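Local coordinates for dipicolinate synthase subunit A (Bacillus halodurans, PDB 3D4O), which probably forms dipicolinate, the calcium chelator of bacterial spores, by oxidising dihydrodipicolinate as the Rossmann-fold subunit A of dipicolinate synthase, at residues A223-L231 with P247-A255; S134-A145 with V166-L177. All blocks are in the same frame, centred on the assembly; numbering follows the deposited sequence. Where two conformers were deposited one is given.

In the fold
Both interactions belong to the same Rossmann-type domain, built round the parallel sheet of strands 157-161, 180-185, 200-203, 216-219, 239-242 and 261-264. Interaction 2 closes first along the chain: it joins helix 127-148, which leads into this sheet, to helix 165-176 of the first beta-alpha-beta unit. Interaction 1 follows, binding together the segments that come after the neighbouring strands 216-219 and 239-242. The centres lie about 21 Å apart and the nearest atoms about 12 Å apart, without touching, yet both contacts rest on strand 157-161. Interaction 1 joins the connections that follow two strands near the glycine-rich turn, which probably serves nucleotide binding; interaction 2 packs helices against the sheet beside the second subunit.

Interaction 1. Residues A223-L231 with P247-A255; sequences ALVVTANVL and PGGTDFRYA
Gly249 O receives two backbone N-H groups, from Val225 and Val226, and Asp251 N returns a bond to Val226 O, so three bonds tie the two loops. Val226 N lies 3.0 Å from Gly249 O, nearly in line with the carbonyl bond, whereas Val225 N comes in tilted out of the carbonyl plane. The return bond from Asp251 N to Val226 O is 2.9 Å long and nearly straight, at 168°. Together they form a single beta bridge between Val226 and Thr250, whose side chains run side by side. Gly249 CA sits just 3.0 Å from Ala223 O, and a CB in this position would run into that oxygen.

Tyr254 carries the contact onward between the two helix starts. Its CB lies beside the methyl of Ala228, and CG meets Ala228 CB at 3.6 Å, a CH-pi contact over one ring face. CD1 also lies against that methyl. Farther out, CD2 touches Ala228 CA and, in the ring plane, Leu231 CB at 3.7 Å. CE2 then reaches Ala228 O at 3.3 Å, over the same face as the methyl, with CZ still near the same oxygen. The ring stands there because CG is anti to the backbone N (chi1 -175°). Beside the ring's edge, Leu231 CD1 packs on Ala255 CB at 3.7 Å.

Asp251 N-caps helix 252-257: its OD1 takes the N-H of Tyr254 from above the carboxylate plane. OD2 accepts from a water that also accepts from Ala228 N, linking the starts of both helices. On the sheet side, Asp242 OD2 binds Gly249 N and Thr250 OG1; Val225 and Val226 rest on Leu161 of strand 157-161, Thr250 on strand 239-242, and Phe252 and Ala255 on strand 261-264.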
loop_
_atom_site.group_PDB
_atom_site.type_symbol
_atom_site.label_atom_id
_atom_site.label_comp_id
_atom_site.label_asym_id
_atom_site.label_seq_id
_atom_site.Cartn_x
_atom_site.Cartn_y
_atom_site.Cartn_z
ATOM N N ALA C 223 4.534 -14.247 -20.263
ATOM C CA ALA C 223 5.652 -14.583 -21.129
ATOM C C ALA C 223 6.841 -13.740 -20.726
ATOM O O ALA C 223 6.705 -12.690 -20.081
ATOM C CB ALA C 223 5.301 -14.368 -22.612
ATOM N N LEU C 224 8.007 -14.223 -21.109
ATOM C CA LEU C 224 9.259 -13.567 -20.749
ATOM C C LEU C 224 9.430 -12.240 -21.470
ATOM O O LEU C 224 9.898 -12.197 -22.621
ATOM C CB LEU C 224 10.435 -14.497 -20.999
ATOM C CG LEU C 224 11.812 -14.002 -20.527
ATOM C CD1 LEU C 224 11.774 -13.521 -19.086
ATOM C CD2 LEU C 224 12.837 -15.105 -20.701
ATOM N N VAL C 225 9.055 -11.162 -20.769
ATOM C CA VAL C 225 9.161 -9.804 -21.334
ATOM C C VAL C 225 10.170 -8.942 -20.602
ATOM O O VAL C 225 10.837 -8.101 -21.205
ATOM C CB VAL C 225 7.772 -9.079 -21.502
ATOM C CG1 VAL C 225 6.979 -9.790 -22.565
ATOM C CG2 VAL C 225 6.957 -8.998 -20.180
ATOM N N VAL C 226 10.297 -9.163 -19.307
ATOM C CA VAL C 226 11.245 -8.409 -18.511
ATOM C C VAL C 226 12.497 -9.270 -18.482
ATOM O O VAL C 226 12.832 -9.934 -17.501
ATOM C CB VAL C 226 10.694 -8.054 -17.111
ATOM C CG1 VAL C 226 11.640 -7.064 -16.373
ATOM C CG2 VAL C 226 9.309 -7.442 -17.243
ATOM N N THR C 227 13.170 -9.238 -19.623
ATOM C CA THR C 227 14.375 -10.013 -19.832
ATOM C C THR C 227 15.590 -9.327 -19.224
ATOM O O THR C 227 15.521 -8.205 -18.730
ATOM C CB THR C 227 14.649 -10.242 -21.329
ATOM O OG1 THR C 227 14.910 -8.991 -21.966
ATOM C CG2 THR C 227 13.449 -10.880 -22.010
ATOM N N ALA C 228 16.709 -10.028 -19.299
ATOM C CA ALA C 228 17.980 -9.514 -18.796
ATOM C C ALA C 228 18.332 -8.169 -19.442
ATOM O O ALA C 228 18.755 -7.240 -18.763
ATOM C CB ALA C 228 19.123 -10.534 -19.046
ATOM N N ASN C 229 18.174 -8.084 -20.764
ATOM C CA ASN C 229 18.531 -6.848 -21.502
ATOM C C ASN C 229 17.640 -5.712 -21.099
ATOM O O ASN C 229 18.061 -4.555 -21.031
ATOM C CB ASN C 229 18.551 -7.007 -23.033
ATOM C CG ASN C 229 19.966 -7.183 -23.578
ATOM O OD1 ASN C 229 20.856 -6.376 -23.280
ATOM N ND2 ASN C 229 20.178 -8.218 -24.392
ATOM N N VAL C 230 16.408 -6.047 -20.787
ATOM C CA VAL C 230 15.469 -5.016 -20.360
ATOM C C VAL C 230 15.921 -4.542 -18.990
ATOM O O VAL C 230 16.145 -3.352 -18.740
ATOM C CB VAL C 230 14.031 -5.551 -20.286
ATOM C CG1 VAL C 230 13.110 -4.544 -19.605
ATOM C CG2 VAL C 230 13.539 -5.875 -21.702
ATOM N N LEU C 231 16.026 -5.510 -18.107
ATOM C CA LEU C 231 16.479 -5.270 -16.740
ATOM C C LEU C 231 17.790 -4.484 -16.720
ATOM O O LEU C 231 17.946 -3.571 -15.925
ATOM C CB LEU C 231 16.639 -6.585 -15.946
ATOM C CG LEU C 231 15.338 -7.283 -15.513
ATOM C CD1 LEU C 231 15.579 -8.696 -14.998
ATOM C CD2 LEU C 231 14.607 -6.487 -14.481
ATOM N N PRO C 247 5.540 -19.199 -14.141
ATOM C CA PRO C 247 6.705 -18.557 -13.535
ATOM C C PRO C 247 6.790 -17.053 -13.750
ATOM O O PRO C 247 7.836 -16.449 -13.500
ATOM C CB PRO C 247 7.852 -19.228 -14.267
ATOM C CG PRO C 247 7.314 -19.464 -15.635
ATOM C CD PRO C 247 5.851 -19.750 -15.465
ATOM N N GLY C 248 5.691 -16.478 -14.222
ATOM C CA GLY C 248 5.617 -15.047 -14.481
ATOM C C GLY C 248 6.218 -14.683 -15.812
ATOM O O GLY C 248 6.240 -15.486 -16.730
ATOM N N GLY C 249 6.742 -13.470 -15.894
ATOM C CA GLY C 249 7.304 -12.952 -17.142
ATOM C C GLY C 249 8.585 -12.176 -16.965
ATOM O O GLY C 249 8.913 -11.294 -17.750
ATOM N N THR C 250 9.321 -12.535 -15.930
ATOM C CA THR C 250 10.558 -11.840 -15.582
ATOM C C THR C 250 11.747 -12.756 -15.396
ATOM O O THR C 250 11.627 -13.865 -14.905
ATOM C CB THR C 250 10.341 -11.037 -14.259
ATOM O OG1 THR C 250 9.230 -10.160 -14.428
ATOM C CG2 THR C 250 11.584 -10.228 -13.847
ATOM N N ASP C 251 12.904 -12.260 -15.803
ATOM C CA ASP C 251 14.168 -12.984 -15.554
ATOM C C ASP C 251 14.617 -12.662 -14.129
ATOM O O ASP C 251 15.468 -11.783 -13.893
ATOM C CB ASP C 251 15.254 -12.582 -16.525
ATOM C CG ASP C 251 16.471 -13.510 -16.460
ATOM O OD1 ASP C 251 16.613 -14.261 -15.482
ATOM O OD2 ASP C 251 17.273 -13.482 -17.401
ATOM N N PHE C 252 13.988 -13.372 -13.198
ATOM C CA PHE C 252 14.219 -13.197 -11.756
ATOM C C PHE C 252 15.648 -13.483 -11.359
ATOM O O PHE C 252 16.151 -12.903 -10.401
ATOM C CB PHE C 252 13.276 -14.056 -10.896
ATOM C CG PHE C 252 11.817 -13.679 -11.026
ATOM C CD1 PHE C 252 11.344 -12.489 -10.497
ATOM C CD2 PHE C 252 10.921 -14.523 -11.667
ATOM C CE1 PHE C 252 10.019 -12.147 -10.624
ATOM C CE2 PHE C 252 9.592 -14.191 -11.789
ATOM C CZ PHE C 252 9.139 -13.005 -11.279
ATOM N N ARG C 253 16.312 -14.356 -12.104
ATOM C CA ARG C 253 17.674 -14.701 -11.753
ATOM C C ARG C 253 18.547 -13.498 -12.093
ATOM O O ARG C 253 19.396 -13.084 -11.306
ATOM C CB ARG C 253 18.152 -15.992 -12.448
ATOM N N TYR C 254 18.300 -12.895 -13.247
ATOM C CA TYR C 254 19.115 -11.740 -13.662
ATOM C C TYR C 254 18.822 -10.510 -12.808
ATOM O O TYR C 254 19.719 -9.747 -12.458
ATOM C CB TYR C 254 18.958 -11.402 -15.146
ATOM C CG TYR C 254 19.900 -10.284 -15.548
ATOM C CD1 TYR C 254 21.237 -10.544 -15.779
ATOM C CD2 TYR C 254 19.465 -8.964 -15.644
ATOM C CE1 TYR C 254 22.117 -9.544 -16.114
ATOM C CE2 TYR C 254 20.347 -7.948 -15.990
ATOM C CZ TYR C 254 21.674 -8.245 -16.224
ATOM O OH TYR C 254 22.573 -7.252 -16.568
ATOM N N ALA C 255 17.559 -10.330 -12.465
ATOM C CA ALA C 255 17.141 -9.157 -11.674
ATOM C C ALA C 255 17.917 -9.158 -10.380
ATOM O O ALA C 255 18.546 -8.189 -9.969
ATOM C CB ALA C 255 15.631 -9.207 -11.369
HETATM O O HOH W 1 16.249 -12.954 -19.858
#

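Interaction 2. Residues S134-A145 with V166-L177; sequences SIPTAEGTIMMA and VGMSVARKFAAL. With EDO (1,2-ethanediol), chain L.
The Phe174 ring has Ile142 on one face and the methyls of Thr141 and Ala145 at its edge. Ile142 CG1 stands 4.0 Å from the ring centroid and 21° off the normal, a CH-pi contact offset toward the rim. In the ring plane, Thr141 CG2 meets CE2 of Phe174 at 3.7 Å, Ala145 CB meets CZ at 3.8 Å, and Val170 O, from the ring's own helix, also lies at the edge. With an alanine in place of Phe174, Thr141, Ile142 and Ala145 would probably lose their common partner, and a gap would be likely to open toward Ile218 of strand 216-219.

Thr141 divides its branches: with chi1 at -60°, its hydroxyl turns back to bond Thr137 O, sharing that oxygen with Thr141 N, while the methyl meets the ring's edge. Beyond the ring, Ile142 CG2 and Leu177 CD1 meet tip to tip at 3.6 Å, and Ile142 CD1 presses tightly across Lys173 CB at 3.4 Å. Ala138 CB lies against Lys173 CD at 3.7 Å and also packs on Val170 CG2; so small a side chain is consistent with helix axes only 8.7 Å apart, crossing at -46°.

At the other end, Ser134 OG and Ser169 OG lie only 2.5 Å apart, too short to read confidently as a bond; Ser134 OG also bonds Ile131 O, and Ser169 OG weakly Arg165 O.

Glu139 nearby bonds Ile153 N and His154 N of the second subunit. The interface itself is held by the fit of methyls, ring and the alkyl part of Lys173, the serine pair being its one direct polar meeting.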
loop_
_atom_site.group_PDB
_atom_site.type_symbol
_atom_site.label_atom_id
_atom_site.label_comp_id
_atom_site.label_asym_id
_atom_site.label_seq_id
_atom_site.Cartn_x
_atom_site.Cartn_y
_atom_site.Cartn_z
ATOM N N SER C 134 -9.762 -8.341 -10.872
ATOM C CA SER C 134 -8.691 -7.386 -11.206
ATOM C C SER C 134 -8.735 -6.197 -10.261
ATOM O O SER C 134 -7.729 -5.512 -10.082
ATOM C CB SER C 134 -8.752 -6.834 -12.639
ATOM O OG SER C 134 -9.844 -5.942 -12.855
ATOM N N ILE C 135 -9.898 -5.961 -9.652
ATOM C CA ILE C 135 -10.068 -4.799 -8.749
ATOM C C ILE C 135 -9.249 -4.992 -7.449
ATOM O O ILE C 135 -8.358 -4.200 -7.138
ATOM C CB ILE C 135 -11.533 -4.470 -8.478
ATOM C CG1 ILE C 135 -12.204 -4.083 -9.804
ATOM C CG2 ILE C 135 -11.653 -3.308 -7.496
ATOM C CD1 ILE C 135 -13.696 -3.892 -9.714
ATOM N N PRO C 136 -9.523 -6.056 -6.690
ATOM C CA PRO C 136 -8.648 -6.211 -5.547
ATOM C C PRO C 136 -7.184 -6.492 -5.923
ATOM O O PRO C 136 -6.279 -6.184 -5.152
ATOM C CB PRO C 136 -9.249 -7.410 -4.785
ATOM C CG PRO C 136 -10.054 -8.186 -5.868
ATOM C CD PRO C 136 -10.598 -7.051 -6.732
ATOM N N THR C 137 -6.945 -7.107 -7.076
ATOM C CA THR C 137 -5.569 -7.370 -7.494
ATOM C C THR C 137 -4.810 -6.042 -7.628
ATOM O O THR C 137 -3.671 -5.930 -7.164
ATOM C CB THR C 137 -5.465 -8.164 -8.801
ATOM O OG1 THR C 137 -6.047 -9.465 -8.620
ATOM C CG2 THR C 137 -4.014 -8.331 -9.189
ATOM N N ALA C 138 -5.482 -5.040 -8.208
ATOM C CA ALA C 138 -4.900 -3.662 -8.415
ATOM C C ALA C 138 -4.668 -2.994 -7.095
ATOM O O ALA C 138 -3.649 -2.344 -6.885
ATOM C CB ALA C 138 -5.784 -2.789 -9.255
ATOM N N GLU C 139 -5.627 -3.181 -6.205
ATOM C CA GLU C 139 -5.535 -2.627 -4.867
ATOM C C GLU C 139 -4.325 -3.169 -4.176
ATOM O O GLU C 139 -3.557 -2.432 -3.584
ATOM C CB GLU C 139 -6.794 -2.862 -4.025
ATOM C CG GLU C 139 -7.909 -1.935 -4.503
ATOM C CD GLU C 139 -9.150 -1.903 -3.640
ATOM O OE1 GLU C 139 -9.122 -2.300 -2.434
ATOM O OE2 GLU C 139 -10.176 -1.388 -4.150
ATOM N N GLY C 140 -4.134 -4.467 -4.286
ATOM C CA GLY C 140 -2.983 -5.101 -3.666
ATOM C C GLY C 140 -1.680 -4.644 -4.298
ATOM O O GLY C 140 -0.679 -4.481 -3.624
ATOM N N THR C 141 -1.709 -4.451 -5.607
ATOM C CA THR C 141 -0.529 -4.014 -6.356
ATOM C C THR C 141 -0.137 -2.590 -5.925
ATOM O O THR C 141 1.001 -2.272 -5.707
ATOM C CB THR C 141 -0.782 -4.071 -7.893
ATOM O OG1 THR C 141 -1.089 -5.421 -8.253
ATOM C CG2 THR C 141 0.479 -3.596 -8.702
ATOM N N ILE C 142 -1.138 -1.761 -5.737
ATOM C CA ILE C 142 -0.915 -0.389 -5.299
ATOM C C ILE C 142 -0.353 -0.402 -3.889
ATOM O O ILE C 142 0.623 0.284 -3.582
ATOM C CB ILE C 142 -2.216 0.404 -5.394
ATOM C CG1 ILE C 142 -2.393 0.843 -6.850
ATOM C CG2 ILE C 142 -2.262 1.631 -4.456
ATOM C CD1 ILE C 142 -3.827 1.309 -7.113
HETATM N N MSE C 143 -0.979 -1.196 -3.026
HETATM C CA MSE C 143 -0.529 -1.284 -1.626
HETATM C C MSE C 143 0.935 -1.716 -1.606
HETATM O O MSE C 143 1.743 -1.181 -0.879
HETATM C CB MSE C 143 -1.387 -2.264 -0.818
HETATM C CG MSE C 143 -0.767 -2.615 0.540
HETATM SE SE MSE C 143 -1.538 -4.246 1.329
HETATM C CE MSE C 143 -0.669 -5.599 0.166
HETATM N N MSE C 144 1.280 -2.672 -2.446
HETATM C CA MSE C 144 2.671 -3.164 -2.482
HETATM C C MSE C 144 3.688 -2.130 -2.984
HETATM O O MSE C 144 4.825 -2.042 -2.500
HETATM C CB MSE C 144 2.845 -4.370 -3.400
HETATM C CG MSE C 144 1.813 -5.471 -3.297
HETATM SE SE MSE C 144 2.676 -7.194 -3.110
HETATM C CE MSE C 144 2.985 -6.457 -1.278
ATOM N N ALA C 145 3.293 -1.423 -4.021
ATOM C CA ALA C 145 4.178 -0.450 -4.666
ATOM C C ALA C 145 4.481 0.661 -3.666
ATOM O O ALA C 145 5.623 1.155 -3.558
ATOM C CB ALA C 145 3.545 0.103 -5.944
ATOM N N VAL C 166 -6.425 -7.562 -16.521
ATOM C CA VAL C 166 -5.864 -7.058 -15.287
ATOM C C VAL C 166 -5.111 -5.740 -15.490
ATOM O O VAL C 166 -5.201 -4.783 -14.688
ATOM C CB VAL C 166 -4.890 -8.052 -14.686
ATOM C CG1 VAL C 166 -4.203 -7.431 -13.454
ATOM C CG2 VAL C 166 -5.639 -9.386 -14.335
ATOM N N GLY C 167 -4.345 -5.751 -16.561
ATOM C CA GLY C 167 -3.465 -4.661 -16.914
ATOM C C GLY C 167 -4.255 -3.393 -17.053
ATOM O O GLY C 167 -3.807 -2.343 -16.660
HETATM N N MSE C 168 -5.448 -3.516 -17.615
HETATM C CA MSE C 168 -6.296 -2.356 -17.809
HETATM C C MSE C 168 -6.731 -1.749 -16.471
HETATM O O MSE C 168 -6.819 -0.533 -16.331
HETATM C CB MSE C 168 -7.507 -2.689 -18.662
HETATM C CG MSE C 168 -8.544 -1.590 -18.585
HETATM SE SE MSE C 168 -9.722 -1.607 -20.057
HETATM C CE MSE C 168 -8.225 -1.336 -21.203
ATOM N N SER C 169 -6.979 -2.607 -15.489
ATOM C CA SER C 169 -7.435 -2.151 -14.153
ATOM C C SER C 169 -6.294 -1.571 -13.334
ATOM O O SER C 169 -6.456 -0.627 -12.568
ATOM C CB SER C 169 -7.995 -3.329 -13.360
ATOM O OG SER C 169 -9.120 -3.860 -14.018
ATOM N N VAL C 170 -5.147 -2.184 -13.520
ATOM C CA VAL C 170 -3.929 -1.843 -12.795
ATOM C C VAL C 170 -3.412 -0.500 -13.269
ATOM O O VAL C 170 -3.135 0.391 -12.482
ATOM C CB VAL C 170 -2.852 -2.936 -12.920
ATOM C CG1 VAL C 170 -1.455 -2.400 -12.533
ATOM C CG2 VAL C 170 -3.247 -4.173 -12.067
ATOM N N ALA C 171 -3.335 -0.346 -14.574
ATOM C CA ALA C 171 -2.803 0.893 -15.151
ATOM C C ALA C 171 -3.701 2.090 -14.792
ATOM O O ALA C 171 -3.224 3.148 -14.364
ATOM C CB ALA C 171 -2.638 0.752 -16.642
ATOM N N ARG C 172 -5.004 1.870 -14.855
ATOM C CA ARG C 172 -5.999 2.913 -14.587
ATOM C C ARG C 172 -5.837 3.481 -13.163
ATOM O O ARG C 172 -5.909 4.682 -12.923
ATOM C CB ARG C 172 -7.420 2.356 -14.817
ATOM C CG ARG C 172 -8.545 3.388 -14.775
ATOM C CD ARG C 172 -9.934 2.813 -15.236
ATOM N NE ARG C 172 -10.275 2.904 -16.677
ATOM C CZ ARG C 172 -10.427 1.855 -17.500
ATOM N NH1 ARG C 172 -10.239 0.634 -17.025
ATOM N NH2 ARG C 172 -10.804 2.026 -18.793
ATOM N N LYS C 173 -5.614 2.589 -12.231
ATOM C CA LYS C 173 -5.446 2.955 -10.829
ATOM C C LYS C 173 -4.091 3.633 -10.537
ATOM O O LYS C 173 -4.011 4.501 -9.714
ATOM C CB LYS C 173 -5.697 1.764 -9.902
ATOM C CG LYS C 173 -7.193 1.541 -9.772
ATOM C CD LYS C 173 -7.588 0.392 -8.857
ATOM C CE LYS C 173 -9.098 0.501 -8.435
ATOM N NZ LYS C 173 -10.156 0.518 -9.458
ATOM N N PHE C 174 -3.023 3.238 -11.199
ATOM C CA PHE C 174 -1.767 3.924 -10.938
ATOM C C PHE C 174 -1.887 5.357 -11.452
ATOM O O PHE C 174 -1.429 6.313 -10.803
ATOM C CB PHE C 174 -0.549 3.186 -11.489
ATOM C CG PHE C 174 -0.001 2.188 -10.533
ATOM C CD1 PHE C 174 0.951 2.570 -9.595
ATOM C CD2 PHE C 174 -0.465 0.892 -10.517
ATOM C CE1 PHE C 174 1.433 1.673 -8.676
ATOM C CE2 PHE C 174 0.025 -0.011 -9.619
ATOM C CZ PHE C 174 0.986 0.370 -8.691
ATOM N N ALA C 175 -2.577 5.504 -12.574
ATOM C CA ALA C 175 -2.738 6.805 -13.201
ATOM C C ALA C 175 -3.617 7.692 -12.341
ATOM O O ALA C 175 -3.312 8.848 -12.109
ATOM C CB ALA C 175 -3.300 6.692 -14.581
ATOM N N ALA C 176 -4.697 7.126 -11.825
ATOM C CA ALA C 176 -5.653 7.926 -11.037
ATOM C C ALA C 176 -4.996 8.356 -9.734
ATOM O O ALA C 176 -5.409 9.340 -9.106
ATOM C CB ALA C 176 -6.979 7.197 -10.801
ATOM N N LEU C 177 -3.940 7.646 -9.380
ATOM C CA LEU C 177 -3.155 7.975 -8.184
ATOM C C LEU C 177 -1.981 8.966 -8.427
ATOM O O LEU C 177 -1.179 9.245 -7.530
ATOM C CB LEU C 177 -2.595 6.722 -7.525
ATOM C CG LEU C 177 -3.578 5.858 -6.722
ATOM C CD1 LEU C 177 -2.698 4.991 -5.805
ATOM C CD2 LEU C 177 -4.566 6.692 -5.878
HETATM C C1 EDO L . -6.519 6.582 -16.910
HETATM O O1 EDO L . -7.590 6.654 -17.856
HETATM C C2 EDO L . -6.775 7.563 -15.763
HETATM O O2 EDO L . -6.931 6.809 -14.569
#